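Local coordinates for HIT domain-containing protein (Sulfolobus tokodaii, PDB 2EO4), which binds zinc and probably cleaves or transfers nucleotidyl groups as a histidine triad protein, perhaps as an adenylylsulfatase, at residues 120-123 and 124-128. Sequence-based numbering, arbitrary orientation.
Sequences QEKE and YYELL
The first turn of helix 122-143, the C-terminal helix, is where Gln120, in the loop leading in, meets Tyr124 and Tyr125. Gln120 lays its aliphatic part over one face of the Tyr124 ring: CG sits 3.7 Å from the ring centroid, 20° off the ring normal, a CH-pi contact displaced toward the rim on the CD2 side. Gln120 CG is anti to the carbonyl carbon, beside its own backbone N (chi1 -50°), and the bend at chi2 turns the amide onward to Lys115 and Lys118, whose carbonyls NE2 binds. The phenol of Tyr125 reaches back to the backbone: Gln120 N donates to Tyr125 OH at 2.9 Å, N-H...O 169°, and Gln120 O lies in the ring plane, 3.3 Å from CE2 of Tyr125. The CD2 edge of Tyr124 stands over the centre of the Tyr125 face, while Tyr125 CD2 lies at the edge of the Tyr124 ring, in its plane. Beyond the turn, Tyr124 OH bonds Gly34 N and Tyr125 OH bonds Lys28 O, tying the helix start to the loop after strand 22-26. Replacing Tyr125 by alanine would remove the phenol, and Gln120 N and Lys28 O would probably lose the partner they share, with a gap opened against Tyr124 CD2. On the exposed side, CD of Lys122 runs 3.5 Å from OE2 of Glu126, but NZ stays too far for a salt bridge. Glu123 OE2 and Glu126 OE1 are 4.3 Å apart, and one water donates to both. Tyr124 N donates to Glu121 O (2.9 Å) from above the carbonyl plane, an i to i+3 bond; i to i+4 bonds from Glu126 N to Lys122 O and Leu127 N to Glu123 O follow. Tyrosine hydroxyls and ring faces thus secure the buried flank, while the water probably eases carboxylate repulsion on the outer one.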
loop_
_atom_site.group_PDB
_atom_site.type_symbol
_atom_site.label_atom_id
_atom_site.label_comp_id
_atom_site.label_asym_id
_atom_site.label_seq_id
_atom_site.Cartn_x
_atom_site.Cartn_y
_atom_site.Cartn_z
ATOM N N GLN A 120 16.436 -7.175 -16.761
ATOM C CA GLN A 120 17.491 -6.262 -17.188
ATOM C C GLN A 120 18.833 -6.977 -17.243
ATOM O O GLN A 120 18.948 -8.140 -16.859
ATOM C CB GLN A 120 17.604 -5.082 -16.214
ATOM C CG GLN A 120 16.288 -4.388 -15.901
ATOM C CD GLN A 120 15.623 -3.807 -17.129
ATOM O OE1 GLN A 120 16.222 -3.013 -17.860
ATOM N NE2 GLN A 120 14.373 -4.195 -17.363
ATOM N N GLU A 121 19.851 -6.273 -17.728
ATOM C CA GLU A 121 21.191 -6.840 -17.793
ATOM C C GLU A 121 21.744 -6.816 -16.373
ATOM O O GLU A 121 21.310 -6.008 -15.554
ATOM C CB GLU A 121 22.077 -6.005 -18.719
ATOM C CG GLU A 121 21.610 -5.996 -20.165
ATOM C CD GLU A 121 21.460 -7.396 -20.734
ATOM O OE1 GLU A 121 22.451 -8.157 -20.709
ATOM O OE2 GLU A 121 20.353 -7.738 -21.205
ATOM N N LYS A 122 22.690 -7.704 -16.083
ATOM C CA LYS A 122 23.288 -7.789 -14.754
ATOM C C LYS A 122 23.700 -6.430 -14.191
ATOM O O LYS A 122 23.500 -6.153 -13.007
ATOM C CB LYS A 122 24.509 -8.713 -14.783
ATOM C CG LYS A 122 25.200 -8.857 -13.433
ATOM C CD LYS A 122 26.478 -9.679 -13.531
ATOM C CE LYS A 122 26.204 -11.097 -14.004
ATOM N NZ LYS A 122 27.462 -11.895 -14.108
ATOM N N GLU A 123 24.274 -5.590 -15.044
ATOM C CA GLU A 123 24.736 -4.265 -14.643
ATOM C C GLU A 123 23.667 -3.425 -13.941
ATOM O O GLU A 123 23.970 -2.676 -13.010
ATOM C CB GLU A 123 25.261 -3.511 -15.867
ATOM C CG GLU A 123 26.530 -4.103 -16.482
ATOM C CD GLU A 123 26.382 -5.562 -16.891
ATOM O OE1 GLU A 123 25.435 -5.886 -17.642
ATOM O OE2 GLU A 123 27.221 -6.385 -16.465
ATOM N N TYR A 124 22.423 -3.546 -14.393
ATOM C CA TYR A 124 21.312 -2.802 -13.801
ATOM C C TYR A 124 21.134 -3.128 -12.321
ATOM O O TYR A 124 21.049 -2.231 -11.481
ATOM C CB TYR A 124 20.008 -3.127 -14.538
ATOM C CG TYR A 124 18.753 -2.738 -13.779
ATOM C CD1 TYR A 124 18.238 -1.446 -13.852
ATOM C CD2 TYR A 124 18.095 -3.665 -12.969
ATOM C CE1 TYR A 124 17.094 -1.082 -13.138
ATOM C CE2 TYR A 124 16.952 -3.312 -12.244
ATOM C CZ TYR A 124 16.459 -2.020 -12.337
ATOM O OH TYR A 124 15.330 -1.668 -11.633
ATOM N N TYR A 125 21.069 -4.418 -12.011
ATOM C CA TYR A 125 20.875 -4.869 -10.635
ATOM C C TYR A 125 22.032 -4.492 -9.721
ATOM O O TYR A 125 21.824 -4.095 -8.576
ATOM C CB TYR A 125 20.670 -6.384 -10.607
ATOM C CG TYR A 125 19.507 -6.842 -11.459
ATOM C CD1 TYR A 125 18.196 -6.754 -10.990
ATOM C CD2 TYR A 125 19.715 -7.305 -12.757
ATOM C CE1 TYR A 125 17.117 -7.116 -11.802
ATOM C CE2 TYR A 125 18.648 -7.666 -13.574
ATOM C CZ TYR A 125 17.355 -7.567 -13.094
ATOM O OH TYR A 125 16.300 -7.898 -13.914
ATOM N N GLU A 126 23.252 -4.613 -10.228
ATOM C CA GLU A 126 24.420 -4.290 -9.423
ATOM C C GLU A 126 24.468 -2.803 -9.080
ATOM O O GLU A 126 24.699 -2.434 -7.930
ATOM C CB GLU A 126 25.693 -4.718 -10.159
ATOM C CG GLU A 126 25.692 -6.192 -10.537
ATOM C CD GLU A 126 26.968 -6.626 -11.226
ATOM O OE1 GLU A 126 27.414 -5.912 -12.151
ATOM O OE2 GLU A 126 27.517 -7.684 -10.850
ATOM N N LEU A 127 24.233 -1.952 -10.072
ATOM C CA LEU A 127 24.260 -0.512 -9.849
ATOM C C LEU A 127 23.123 -0.028 -8.953
ATOM O O LEU A 127 23.348 0.719 -8.000
ATOM C CB LEU A 127 24.204 0.235 -11.180
ATOM C CG LEU A 127 24.199 1.762 -11.065
ATOM C CD1 LEU A 127 25.445 2.228 -10.323
ATOM C CD2 LEU A 127 24.135 2.380 -12.450
ATOM N N LEU A 128 21.899 -0.444 -9.263
ATOM C CA LEU A 128 20.751 -0.026 -8.466
ATOM C C LEU A 128 20.887 -0.447 -7.013
ATOM O O LEU A 128 20.572 0.321 -6.107
ATOM C CB LEU A 128 19.455 -0.596 -9.054
ATOM C CG LEU A 128 18.731 0.306 -10.056
ATOM C CD1 LEU A 128 18.268 1.574 -9.346
ATOM C CD2 LEU A 128 19.652 0.645 -11.218
HETATM O O HOH W 1 29.074 -7.012 -13.918
#